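Local coordinates for protein NAD nucleotidase (Haemophilus influenzae, PDB 3ZTV) that hydrolyses NAD in the periplasm, acting as both pyrophosphatase and 5'-nucleotidase to release adenosine and nicotinamide riboside, at residues A[126-136]-A[173-182]; A[469-477]-A[486-494]. All blocks are in the same frame, centred on the assembly; numbering follows the deposited sequence.

Contact 1 (A[126-136]-A[173-182])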
ATOM      1  N   ALA A 126      -8.293 -10.905  -6.920  1.00  4.23           N
ATOM      2  CA  ALA A 126      -7.945  -9.606  -7.493  1.00  4.23           C
ATOM      3  C   ALA A 126      -6.596  -9.055  -7.032  1.00  3.69           C
ATOM      4  O   ALA A 126      -6.036  -8.204  -7.711  1.00  5.00           O
ATOM      5  CB  ALA A 126      -9.047  -8.586  -7.208  1.00  5.96           C
ATOM      6  N   ASN A 127      -6.076  -9.520  -5.896  1.00  4.68           N
ATOM      7  CA  ASN A 127      -4.830  -8.975  -5.355  1.00  4.99           C
ATOM      8  C   ASN A 127      -3.668  -9.975  -5.426  1.00  4.86           C
ATOM      9  O   ASN A 127      -2.609  -9.748  -4.826  1.00  5.81           O
ATOM     10  CB  ASN A 127      -5.008  -8.430  -3.927  1.00  5.32           C
ATOM     11  CG  ASN A 127      -5.292  -9.519  -2.904  1.00  3.94           C
ATOM     12  OD1 ASN A 127      -5.951 -10.515  -3.200  1.00  5.07           O
ATOM     13  ND2 ASN A 127      -4.810  -9.315  -1.689  1.00  5.37           N
ATOM     14  N   VAL A 128      -3.872 -11.081  -6.149  1.00  4.80           N
ATOM     15  CA  VAL A 128      -2.835 -12.083  -6.375  1.00  5.42           C
ATOM     16  C   VAL A 128      -2.735 -12.222  -7.890  1.00  5.68           C
ATOM     17  O   VAL A 128      -3.662 -12.718  -8.540  1.00  6.90           O
ATOM     18  CB  VAL A 128      -3.202 -13.423  -5.716  1.00  5.64           C
ATOM     19  CG1 VAL A 128      -2.056 -14.414  -5.876  1.00  7.02           C
ATOM     20  CG2 VAL A 128      -3.547 -13.216  -4.237  1.00  6.72           C
ATOM     21  N   ILE A 129      -1.629 -11.757  -8.467  1.00  5.59           N
ATOM     22  CA  ILE A 129      -1.559 -11.564  -9.916  1.00  7.20           C
ATOM     23  C   ILE A 129      -0.273 -12.176 -10.498  1.00  7.34           C
ATOM     24  O   ILE A 129       0.821 -11.665 -10.262  1.00  6.39           O
ATOM     25  CB  ILE A 129      -1.655 -10.051 -10.304  1.00  6.29           C
ATOM     26  CG1 ILE A 129      -2.867  -9.387  -9.637  1.00  6.46           C
ATOM     27  CG2 ILE A 129      -1.776  -9.903 -11.809  1.00  7.84           C
ATOM     28  CD1 ILE A 129      -2.991  -7.876  -9.945  1.00  7.04           C
ATOM     29  N   PRO A 130      -0.397 -13.285 -11.250  1.00  6.56           N
ATOM     30  CA  PRO A 130       0.818 -13.899 -11.799  1.00  6.87           C
ATOM     31  C   PRO A 130       1.342 -13.178 -13.038  1.00  7.98           C
ATOM     32  O   PRO A 130       0.560 -12.717 -13.881  1.00  7.37           O
ATOM     33  CB  PRO A 130       0.355 -15.312 -12.169  1.00  9.51           C
ATOM     34  CG  PRO A 130      -0.847 -15.561 -11.305  1.00  9.56           C
ATOM     35  CD  PRO A 130      -1.532 -14.219 -11.279  1.00  7.88           C
ATOM     36  N   ASP A 131       2.666 -13.096 -13.140  1.00  7.48           N
ATOM     37  CA  ASP A 131       3.321 -12.588 -14.337  1.00  8.25           C
ATOM     38  C   ASP A 131       3.115 -13.564 -15.493  1.00  7.06           C
ATOM     39  O   ASP A 131       2.776 -14.737 -15.283  1.00  8.50           O
ATOM     40  CB  ASP A 131       4.822 -12.379 -14.091  1.00  9.04           C
ATOM     41  CG  ASP A 131       5.116 -11.245 -13.123  1.00 10.82           C
ATOM     42  OD1 ASP A 131       4.306 -10.315 -13.008  1.00 10.71           O
ATOM     43  OD2 ASP A 131       6.196 -11.270 -12.497  1.00 13.95           O
ATOM     44  N   LYS A 132       3.328 -13.064 -16.700  1.00  9.11           N
ATOM     45  CA  LYS A 132       3.144 -13.817 -17.928  1.00  9.37           C
ATOM     46  C   LYS A 132       3.818 -15.188 -17.947  1.00 11.07           C
ATOM     47  O   LYS A 132       3.223 -16.162 -18.402  1.00 12.63           O
ATOM     48  CB  LYS A 132       3.643 -12.971 -19.101  1.00 11.59           C
ATOM     49  CG  LYS A 132       3.592 -13.665 -20.448  1.00 13.40           C
ATOM     50  CD  LYS A 132       4.161 -12.764 -21.534  1.00 16.16           C
ATOM     51  CE  LYS A 132       3.973 -13.359 -22.917  1.00 20.72           C
ATOM     52  NZ  LYS A 132       4.258 -12.338 -23.966  1.00 21.37           N
ATOM     53  N   SER A 133       5.039 -15.272 -17.436  1.00  8.39           N
ATOM     54  CA  SER A 133       5.791 -16.524 -17.529  1.00 12.77           C
ATOM     55  C   SER A 133       5.405 -17.521 -16.436  1.00 10.78           C
ATOM     56  O   SER A 133       5.806 -18.680 -16.481  1.00 12.78           O
ATOM     57  CB  SER A 133       7.304 -16.261 -17.524  1.00 13.87           C
ATOM     58  OG  SER A 133       7.775 -15.882 -18.812  1.00 22.92           O
ATOM     59  N   SER A 134       4.617 -17.080 -15.461  1.00  9.47           N
ATOM     60  CA  SER A 134       4.185 -17.960 -14.383  1.00  7.88           C
ATOM     61  C   SER A 134       3.352 -19.124 -14.909  1.00  8.33           C
ATOM     62  O   SER A 134       2.562 -18.974 -15.840  1.00  8.01           O
ATOM     63  CB  SER A 134       3.357 -17.170 -13.370  1.00  7.29           C
ATOM     64  OG  SER A 134       2.966 -17.995 -12.277  1.00  7.45           O
ATOM     65  N   ILE A 135       3.511 -20.289 -14.291  1.00  8.21           N
ATOM     66  CA  ILE A 135       2.670 -21.425 -14.642  1.00  9.71           C
ATOM     67  C   ILE A 135       1.213 -21.190 -14.215  1.00  8.89           C
ATOM     68  O   ILE A 135       0.306 -21.899 -14.645  1.00  9.34           O
ATOM     69  CB  ILE A 135       3.211 -22.770 -14.064  1.00  9.54           C
ATOM     70  CG1 ILE A 135       3.133 -22.814 -12.535  1.00 10.81           C
ATOM     71  CG2 ILE A 135       4.643 -23.035 -14.556  1.00 11.84           C
ATOM     72  CD1 ILE A 135       3.654 -24.132 -11.965  1.00 11.31           C
ATOM     73  N   LEU A 136       0.995 -20.157 -13.400  1.00  7.39           N
ATOM     74  CA  LEU A 136      -0.355 -19.786 -12.948  1.00  8.56           C
ATOM     75  C   LEU A 136      -0.982 -18.652 -13.761  1.00  8.51           C
ATOM     76  O   LEU A 136      -2.089 -18.202 -13.450  1.00  7.22           O
ATOM     77  CB  LEU A 136      -0.343 -19.417 -11.468  1.00  8.56           C
ATOM     78  CG  LEU A 136       0.157 -20.531 -10.546  1.00  7.80           C
ATOM     79  CD1 LEU A 136       0.322 -20.009  -9.138  1.00  8.29           C
ATOM     80  CD2 LEU A 136      -0.777 -21.743 -10.576  1.00  8.49           C
ATOM     81  N   ASP A 173       7.083 -15.217  -9.223  1.00  9.55           N
ATOM     82  CA  ASP A 173       6.376 -14.638 -10.362  1.00  8.63           C
ATOM     83  C   ASP A 173       4.904 -14.353 -10.062  1.00  8.62           C
ATOM     84  O   ASP A 173       4.143 -14.000 -10.965  1.00  8.98           O
ATOM     85  CB  ASP A 173       6.528 -15.493 -11.627  1.00  9.86           C
ATOM     86  CG  ASP A 173       6.043 -16.923 -11.448  1.00 10.37           C
ATOM     87  OD1 ASP A 173       5.092 -17.159 -10.672  1.00 10.62           O
ATOM     88  OD2 ASP A 173       6.616 -17.823 -12.108  1.00 12.29           O
ATOM     89  N   VAL A 174       4.515 -14.532  -8.804  1.00  7.16           N
ATOM     90  CA  VAL A 174       3.174 -14.157  -8.345  1.00  6.93           C
ATOM     91  C   VAL A 174       3.273 -12.909  -7.478  1.00  7.00           C
ATOM     92  O   VAL A 174       3.957 -12.913  -6.462  1.00  9.42           O
ATOM     93  CB  VAL A 174       2.528 -15.284  -7.531  1.00  6.37           C
ATOM     94  CG1 VAL A 174       1.123 -14.867  -7.088  1.00  8.14           C
ATOM     95  CG2 VAL A 174       2.473 -16.552  -8.367  1.00  9.61           C
ATOM     96  N   LYS A 175       2.592 -11.839  -7.888  1.00  5.85           N
ATOM     97  CA  LYS A 175       2.651 -10.567  -7.176  1.00  7.11           C
ATOM     98  C   LYS A 175       1.404 -10.346  -6.318  1.00  7.11           C
ATOM     99  O   LYS A 175       0.280 -10.639  -6.741  1.00  7.76           O
ATOM    100  CB  LYS A 175       2.842  -9.416  -8.174  1.00  7.43           C
ATOM    101  CG  LYS A 175       4.306  -9.109  -8.552  1.00 13.02           C
ATOM    102  CD  LYS A 175       5.059 -10.321  -9.072  1.00 13.81           C
ATOM    103  CE  LYS A 175       6.468  -9.945  -9.544  1.00 13.06           C
ATOM    104  NZ  LYS A 175       6.472  -9.149 -10.818  1.00 13.49           N
ATOM    105  N   PHE A 176       1.622  -9.838  -5.110  1.00  6.87           N
ATOM    106  CA  PHE A 176       0.538  -9.597  -4.152  1.00  7.04           C
ATOM    107  C   PHE A 176       0.349  -8.103  -3.908  1.00  6.90           C
ATOM    108  O   PHE A 176       1.322  -7.351  -3.859  1.00  8.12           O
ATOM    109  CB  PHE A 176       0.860 -10.265  -2.811  1.00  7.30           C
ATOM    110  CG  PHE A 176       0.784 -11.771  -2.838  1.00  7.11           C
ATOM    111  CD1 PHE A 176       1.798 -12.533  -3.415  1.00  8.39           C
ATOM    112  CD2 PHE A 176      -0.304 -12.432  -2.276  1.00  7.75           C
ATOM    113  CE1 PHE A 176       1.717 -13.924  -3.433  1.00  8.53           C
ATOM    114  CE2 PHE A 176      -0.383 -13.821  -2.295  1.00  8.08           C
ATOM    115  CZ  PHE A 176       0.630 -14.562  -2.876  1.00  8.21           C
ATOM    116  N   TYR A 177      -0.901  -7.688  -3.720  1.00  5.56           N
ATOM    117  CA  TYR A 177      -1.256  -6.289  -3.482  1.00  6.74           C
ATOM    118  C   TYR A 177      -2.121  -6.126  -2.231  1.00  6.51           C
ATOM    119  O   TYR A 177      -2.904  -7.015  -1.865  1.00  5.10           O
ATOM    120  CB  TYR A 177      -1.914  -5.702  -4.739  1.00  5.91           C
ATOM    121  CG  TYR A 177      -0.911  -5.682  -5.870  1.00  6.84           C
ATOM    122  CD1 TYR A 177      -0.028  -4.617  -6.021  1.00  7.16           C
ATOM    123  CD2 TYR A 177      -0.781  -6.763  -6.739  1.00  7.44           C
ATOM    124  CE1 TYR A 177       0.927  -4.612  -7.028  1.00  8.48           C
ATOM    125  CE2 TYR A 177       0.168  -6.767  -7.748  1.00  8.59           C
ATOM    126  CZ  TYR A 177       1.021  -5.694  -7.887  1.00  7.19           C
ATOM    127  OH  TYR A 177       1.981  -5.715  -8.883  1.00  9.46           O
ATOM    128  N   ASP A 178      -1.964  -4.974  -1.580  1.00  6.35           N
ATOM    129  CA  ASP A 178      -2.674  -4.657  -0.351  1.00  6.82           C
ATOM    130  C   ASP A 178      -4.167  -4.945  -0.426  1.00  4.76           C
ATOM    131  O   ASP A 178      -4.838  -4.575  -1.398  1.00  5.42           O
ATOM    132  CB  ASP A 178      -2.455  -3.187   0.004  1.00  6.95           C
ATOM    133  CG  ASP A 178      -3.108  -2.811   1.307  1.00  8.05           C
ATOM    134  OD1 ASP A 178      -2.627  -3.261   2.368  1.00  8.83           O
ATOM    135  OD2 ASP A 178      -4.100  -2.054   1.272  1.00 10.00           O
ATOM    136  N   GLU A 179      -4.680  -5.599   0.612  1.00  4.97           N
ATOM    137  CA  GLU A 179      -6.092  -5.981   0.673  1.00  5.06           C
ATOM    138  C   GLU A 179      -7.047  -4.784   0.604  1.00  5.15           C
ATOM    139  O   GLU A 179      -7.976  -4.778  -0.202  1.00  5.74           O
ATOM    140  CB  GLU A 179      -6.389  -6.790   1.950  1.00  5.23           C
ATOM    141  CG  GLU A 179      -5.608  -8.118   2.109  1.00  5.91           C
ATOM    142  CD  GLU A 179      -4.324  -7.988   2.932  1.00  6.49           C
ATOM    143  OE1 GLU A 179      -3.738  -6.869   2.979  1.00  7.58           O
ATOM    144  OE2 GLU A 179      -3.899  -9.014   3.534  1.00  6.65           O
ATOM    145  N   ILE A 180      -6.840  -3.789   1.470  1.00  5.23           N
ATOM    146  CA  ILE A 180      -7.715  -2.611   1.497  1.00  6.12           C
ATOM    147  C   ILE A 180      -7.651  -1.831   0.184  1.00  6.78           C
ATOM    148  O   ILE A 180      -8.691  -1.503  -0.400  1.00  5.65           O
ATOM    149  CB  ILE A 180      -7.378  -1.690   2.696  1.00  7.17           C
ATOM    150  CG1 ILE A 180      -7.767  -2.392   4.003  1.00  9.45           C
ATOM    151  CG2 ILE A 180      -8.063  -0.326   2.558  1.00  8.90           C
ATOM    152  CD1 ILE A 180      -7.300  -1.691   5.259  1.00 13.33           C
ATOM    153  N   ALA A 181      -6.447  -1.531  -0.296  1.00  5.94           N
ATOM    154  CA  ALA A 181      -6.341  -0.778  -1.541  1.00  5.98           C
ATOM    155  C   ALA A 181      -6.986  -1.521  -2.701  1.00  5.20           C
ATOM    156  O   ALA A 181      -7.717  -0.947  -3.502  1.00  6.05           O
ATOM    157  CB  ALA A 181      -4.892  -0.435  -1.865  1.00  8.40           C
ATOM    158  N   THR A 182      -6.718  -2.813  -2.810  1.00  4.67           N
ATOM    159  CA  THR A 182      -7.293  -3.570  -3.915  1.00  5.61           C
ATOM    160  C   THR A 182      -8.818  -3.564  -3.859  1.00  5.26           C
ATOM    161  O   THR A 182      -9.487  -3.382  -4.881  1.00  5.06           O
ATOM    162  CB  THR A 182      -6.758  -5.027  -3.978  1.00  4.73           C
ATOM    163  OG1 THR A 182      -5.333  -5.008  -4.153  1.00  6.09           O
ATOM    164  CG2 THR A 182      -7.434  -5.797  -5.116  1.00  5.28           C
TER
HETATM  165  O   HOH W   1       5.445 -20.275 -11.947  1.00 11.18           O
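N127 meets the backbone of Y177 because its chi1 of 68° sets CG between its own backbone N and carbonyl carbon, carrying the amide over to segment 173-182. There ND2 donates to Y177 O at 3.0 Å, the acceptor lying close to the amide plane, while N127 O accepts a hydrogen bond from Y177 N. The other end of the amide, OD1, accepts from the backbone N of D159, so both ends are held and its rotation is fixed. K175 bends at chi2 (55°) and again at chi4, which folds NZ back onto D131 OD2 at 2.7 Å, a salt bridge on the syn lone pair of that oxygen. Between these side chains, strands 128-130 and 174-176 form a short antiparallel pair, with I129 and K175 exchanging two backbone bonds. On the face bearing V128, P130, V174 and F176, V128 CG1 presses tightly on V174 CG1 (3.4 Å) and also lies over one face of the F176 ring, toward its rim, in a CH-pi contact. At the far end, S134 OG donates to D173 OD1 from above the carboxylate plane and accepts from L136 N, an ST turn that starts on the last residue of the type I turn 131-134; a water links I135 N to D173 OD2. Beyond Y177, D178 N-caps helix 179-191 through OD2 to A181 N. The second subunit packs on I129, D131 and Y177. With D131 committed to K175 and D173 to S134, N109 (weakly) and water, both acidic side chains have compensating partners, which probably eases their mutual repulsion.

Contact 2 (A[469-477]-A[486-494])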
ATOM      1  N   GLY A 469      14.359 -28.289  21.417  1.00  9.83           N
ATOM      2  CA  GLY A 469      14.174 -27.355  20.322  1.00  9.68           C
ATOM      3  C   GLY A 469      14.963 -27.637  19.055  1.00 10.65           C
ATOM      4  O   GLY A 469      15.879 -28.468  19.022  1.00 10.56           O
ATOM      5  N   ALA A 470      14.564 -26.933  18.000  1.00  9.71           N
ATOM      6  CA  ALA A 470      15.279 -26.923  16.735  1.00  9.93           C
ATOM      7  C   ALA A 470      15.618 -25.470  16.424  1.00  9.55           C
ATOM      8  O   ALA A 470      14.776 -24.593  16.584  1.00  9.82           O
ATOM      9  CB  ALA A 470      14.419 -27.512  15.631  1.00 11.56           C
ATOM     10  N   GLY A 471      16.849 -25.210  15.990  1.00 10.01           N
ATOM     11  CA  GLY A 471      17.301 -23.840  15.790  1.00 10.78           C
ATOM     12  C   GLY A 471      17.626 -23.139  17.100  1.00  9.82           C
ATOM     13  O   GLY A 471      18.016 -21.964  17.114  1.00 10.92           O
ATOM     14  N   ILE A 472      17.438 -23.861  18.205  1.00  9.56           N
ATOM     15  CA  ILE A 472      17.800 -23.393  19.542  1.00  9.55           C
ATOM     16  C   ILE A 472      18.381 -24.574  20.299  1.00 10.98           C
ATOM     17  O   ILE A 472      17.913 -25.699  20.156  1.00 10.86           O
ATOM     18  CB  ILE A 472      16.588 -22.802  20.312  1.00  9.18           C
ATOM     19  CG1 ILE A 472      17.040 -22.208  21.652  1.00 10.39           C
ATOM     20  CG2 ILE A 472      15.500 -23.857  20.501  1.00 10.28           C
ATOM     21  CD1 ILE A 472      16.009 -21.319  22.338  1.00 10.74           C
ATOM     22  N   ARG A 473      19.428 -24.320  21.080  1.00 11.69           N
ATOM     23  CA  ARG A 473      20.025 -25.356  21.908  1.00 11.18           C
ATOM     24  C   ARG A 473      20.423 -24.724  23.227  1.00 11.30           C
ATOM     25  O   ARG A 473      20.704 -23.526  23.286  1.00 12.17           O
ATOM     26  CB  ARG A 473      21.226 -26.006  21.208  1.00 13.95           C
ATOM     27  CG  ARG A 473      22.408 -25.083  20.981  1.00 16.36           C
ATOM     28  CD  ARG A 473      23.456 -25.752  20.106  1.00 15.94           C
ATOM     29  NE  ARG A 473      24.666 -24.940  19.995  1.00 17.53           N
ATOM     30  CZ  ARG A 473      25.639 -25.167  19.118  1.00 18.24           C
ATOM     31  NH1 ARG A 473      25.542 -26.176  18.263  1.00 18.32           N
ATOM     32  NH2 ARG A 473      26.709 -24.380  19.093  1.00 20.11           N
ATOM     33  N   TYR A 474      20.418 -25.516  24.293  1.00 10.93           N
ATOM     34  CA  TYR A 474      20.702 -24.951  25.601  1.00 10.58           C
ATOM     35  C   TYR A 474      21.340 -25.958  26.548  1.00 11.28           C
ATOM     36  O   TYR A 474      21.257 -27.173  26.345  1.00 11.78           O
ATOM     37  CB  TYR A 474      19.430 -24.336  26.223  1.00  9.94           C
ATOM     38  CG  TYR A 474      18.392 -25.352  26.652  1.00  9.60           C
ATOM     39  CD1 TYR A 474      17.410 -25.802  25.772  1.00 11.42           C
ATOM     40  CD2 TYR A 474      18.394 -25.863  27.945  1.00 11.75           C
ATOM     41  CE1 TYR A 474      16.458 -26.743  26.179  1.00 10.49           C
ATOM     42  CE2 TYR A 474      17.451 -26.797  28.358  1.00 10.67           C
ATOM     43  CZ  TYR A 474      16.489 -27.237  27.473  1.00 10.00           C
ATOM     44  OH  TYR A 474      15.570 -28.176  27.906  1.00 12.02           O
ATOM     45  N   GLU A 475      22.012 -25.415  27.559  1.00 11.49           N
ATOM     46  CA  GLU A 475      22.511 -26.192  28.680  1.00 10.95           C
ATOM     47  C   GLU A 475      21.795 -25.692  29.922  1.00 10.73           C
ATOM     48  O   GLU A 475      21.532 -24.494  30.067  1.00 10.53           O
ATOM     49  CB  GLU A 475      24.028 -26.022  28.849  1.00 12.73           C
ATOM     50  CG  GLU A 475      24.593 -26.776  30.058  1.00 12.93           C
ATOM     51  CD  GLU A 475      26.112 -26.771  30.135  1.00 15.31           C
ATOM     52  OE1 GLU A 475      26.775 -26.358  29.159  1.00 15.98           O
ATOM     53  OE2 GLU A 475      26.637 -27.191  31.190  1.00 15.78           O
ATOM     54  N   ALA A 476      21.467 -26.620  30.813  1.00 10.98           N
ATOM     55  CA  ALA A 476      20.759 -26.275  32.038  1.00 11.03           C
ATOM     56  C   ALA A 476      21.171 -27.209  33.169  1.00 11.13           C
ATOM     57  O   ALA A 476      21.622 -28.328  32.924  1.00 12.94           O
ATOM     58  CB  ALA A 476      19.247 -26.340  31.817  1.00 13.09           C
ATOM     59  N   ASN A 477      21.016 -26.735  34.403  1.00 11.89           N
ATOM     60  CA  ASN A 477      21.256 -27.554  35.590  1.00 12.04           C
ATOM     61  C   ASN A 477      19.934 -27.949  36.230  1.00 13.33           C
ATOM     62  O   ASN A 477      18.999 -27.150  36.264  1.00 13.18           O
ATOM     63  CB  ASN A 477      22.072 -26.783  36.629  1.00 13.79           C
ATOM     64  CG  ASN A 477      23.461 -26.426  36.146  1.00 14.57           C
ATOM     65  OD1 ASN A 477      24.103 -27.198  35.434  1.00 15.09           O
ATOM     66  ND2 ASN A 477      23.929 -25.242  36.528  1.00 17.18           N
ATOM     67  N   ARG A 486      17.695 -22.184  36.053  1.00 12.63           N
ATOM     68  CA  ARG A 486      18.372 -23.419  35.667  1.00 12.13           C
ATOM     69  C   ARG A 486      19.229 -23.269  34.404  1.00 12.15           C
ATOM     70  O   ARG A 486      20.161 -24.044  34.191  1.00 11.52           O
ATOM     71  CB  ARG A 486      17.360 -24.557  35.472  1.00 12.72           C
ATOM     72  CG  ARG A 486      16.629 -24.991  36.734  1.00 13.03           C
ATOM     73  CD  ARG A 486      15.822 -26.264  36.487  1.00 12.26           C
ATOM     74  NE  ARG A 486      15.214 -26.780  37.715  1.00 13.67           N
ATOM     75  CZ  ARG A 486      14.063 -26.347  38.222  1.00 13.76           C
ATOM     76  NH1 ARG A 486      13.377 -25.384  37.617  1.00 14.49           N
ATOM     77  NH2 ARG A 486      13.593 -26.882  39.345  1.00 14.10           N
ATOM     78  N   LEU A 487      18.912 -22.293  33.560  1.00 12.93           N
ATOM     79  CA  LEU A 487      19.646 -22.140  32.305  1.00 11.76           C
ATOM     80  C   LEU A 487      21.097 -21.720  32.512  1.00 12.26           C
ATOM     81  O   LEU A 487      21.394 -20.841  33.322  1.00 14.40           O
ATOM     82  CB  LEU A 487      18.941 -21.161  31.363  1.00 11.97           C
ATOM     83  CG  LEU A 487      17.677 -21.689  30.673  1.00 12.01           C
ATOM     84  CD1 LEU A 487      16.968 -20.558  29.947  1.00 13.09           C
ATOM     85  CD2 LEU A 487      18.007 -22.817  29.710  1.00 13.60           C
ATOM     86  N   VAL A 488      21.985 -22.360  31.755  1.00 11.68           N
ATOM     87  CA  VAL A 488      23.416 -22.067  31.782  1.00 11.96           C
ATOM     88  C   VAL A 488      23.822 -21.307  30.521  1.00 12.03           C
ATOM     89  O   VAL A 488      24.553 -20.319  30.586  1.00 13.13           O
ATOM     90  CB  VAL A 488      24.243 -23.365  31.901  1.00 12.03           C
ATOM     91  CG1 VAL A 488      25.733 -23.088  31.720  1.00 12.61           C
ATOM     92  CG2 VAL A 488      23.981 -24.029  33.242  1.00 13.33           C
ATOM     93  N   SER A 489      23.337 -21.772  29.373  1.00 10.69           N
ATOM     94  CA  SER A 489      23.615 -21.117  28.100  1.00 11.03           C
ATOM     95  C   SER A 489      22.471 -21.376  27.124  1.00 10.43           C
ATOM     96  O   SER A 489      21.839 -22.431  27.176  1.00 11.12           O
ATOM     97  CB  SER A 489      24.932 -21.643  27.518  1.00 13.09           C
ATOM     98  OG  SER A 489      24.828 -23.002  27.134  1.00 16.66           O
ATOM     99  N   VAL A 490      22.219 -20.417  26.233  1.00 10.75           N
ATOM    100  CA  VAL A 490      21.215 -20.579  25.179  1.00 11.48           C
ATOM    101  C   VAL A 490      21.748 -19.992  23.879  1.00 10.95           C
ATOM    102  O   VAL A 490      22.196 -18.844  23.849  1.00 11.90           O
ATOM    103  CB  VAL A 490      19.882 -19.895  25.532  1.00 11.34           C
ATOM    104  CG1 VAL A 490      18.868 -20.107  24.415  1.00 13.42           C
ATOM    105  CG2 VAL A 490      19.342 -20.417  26.853  1.00 13.43           C
ATOM    106  N   GLU A 491      21.724 -20.799  22.822  1.00 11.28           N
ATOM    107  CA  GLU A 491      22.142 -20.364  21.499  1.00 12.45           C
ATOM    108  C   GLU A 491      21.011 -20.535  20.499  1.00 12.83           C
ATOM    109  O   GLU A 491      20.190 -21.455  20.613  1.00 11.07           O
ATOM    110  CB  GLU A 491      23.349 -21.169  21.023  1.00 13.27           C
ATOM    111  CG  GLU A 491      24.580 -21.066  21.908  1.00 14.92           C
ATOM    112  CD  GLU A 491      25.582 -22.148  21.584  1.00 16.44           C
ATOM    113  OE1 GLU A 491      26.429 -21.915  20.696  1.00 16.73           O
ATOM    114  OE2 GLU A 491      25.502 -23.235  22.194  1.00 17.36           O
ATOM    115  N   VAL A 492      20.986 -19.643  19.515  1.00 12.63           N
ATOM    116  CA  VAL A 492      20.043 -19.724  18.408  1.00 13.34           C
ATOM    117  C   VAL A 492      20.799 -19.751  17.080  1.00 13.35           C
ATOM    118  O   VAL A 492      21.769 -19.009  16.890  1.00 14.32           O
ATOM    119  CB  VAL A 492      19.060 -18.544  18.432  1.00 14.02           C
ATOM    120  CG1 VAL A 492      18.171 -18.549  17.188  1.00 15.36           C
ATOM    121  CG2 VAL A 492      18.224 -18.579  19.705  1.00 13.74           C
ATOM    122  N   LEU A 493      20.368 -20.618  16.171  1.00 13.08           N
ATOM    123  CA  LEU A 493      20.989 -20.758  14.860  1.00 15.54           C
ATOM    124  C   LEU A 493      20.670 -19.561  13.964  1.00 16.95           C
ATOM    125  O   LEU A 493      19.503 -19.244  13.717  1.00 16.81           O
ATOM    126  CB  LEU A 493      20.518 -22.056  14.199  1.00 15.40           C
ATOM    127  CG  LEU A 493      21.100 -22.437  12.837  1.00 18.37           C
ATOM    128  CD1 LEU A 493      22.622 -22.430  12.872  1.00 20.99           C
ATOM    129  CD2 LEU A 493      20.579 -23.797  12.392  1.00 22.45           C
ATOM    130  N   ASN A 494      21.712 -18.882  13.493  1.00 19.90           N
ATOM    131  CA  ASN A 494      21.533 -17.804  12.529  1.00 23.91           C
ATOM    132  C   ASN A 494      21.083 -18.387  11.196  1.00 25.66           C
ATOM    133  O   ASN A 494      21.829 -19.117  10.547  1.00 24.43           O
ATOM    134  CB  ASN A 494      22.827 -17.004  12.359  1.00 22.21           C
ATOM    135  CG  ASN A 494      22.646 -15.771  11.490  1.00 26.92           C
ATOM    136  OD1 ASN A 494      22.002 -15.822  10.441  1.00 27.08           O
ATOM    137  ND2 ASN A 494      23.210 -14.652  11.930  1.00 25.86           N
TER
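The guanidinium of R473 is met at its edge by the carboxylate of E491, side-on: NE donates to OE2 at 2.9 Å and NH2 to OE1 at 3.0 Å. The two planes are turned 58° apart, so both nitrogens reach their oxygens from above the carboxylate plane; W500 adds a cation-pi contact to R473. The Y474 ring has A476 CB at its edge and in its plane, while L487 CD2 approaches CD2 of the ring obliquely at 3.5 Å. With chi1 at 70°, Y474 sends its ring away from the partner strand, and its OH bonds to P467 O. These side chains belong to a beta hairpin of strands 472-477 and 487-493 in the C-terminal domain of the 5'-nucleotidase family, interrupted by a classic bulge: V488 and S489 both face E475, whose O accepts from V488 N at 2.8 Å and weakly from S489 N at 3.3 Å. On the face opposite R473 and E491, I472 CD1 packs on V490 CG1 at 3.7 Å, and V446 of helix 443-460 lies against I472. Past the bulge, N477 N donates to R486 O at 2.8 Å, and the R486 side chain runs on to E478 O and Q455.

Both contacts are antiparallel strand pairs, partly buried, yet they share no elements: contact 1 belongs to the calcineurin-like phosphoesterase range and contact 2 to the C-terminal nucleotidase range, with nearest atoms about 25 Å apart. Contact 1 joins segments with 36 residues between them into an isolated two-stranded sheet that also meets the second subunit; contact 2 is a local hairpin inside a four-stranded sheet, and no other chain of the assembly touches it. Each has one salt bridge, which in contact 2 lies opposite the apolar face and in contact 1 at the strand end. In contact 1, side-chain amide and hydroxyl bonds extend the pairing at both ends, whereas contact 2 relies mainly on backbone bonds and accommodates a bulge.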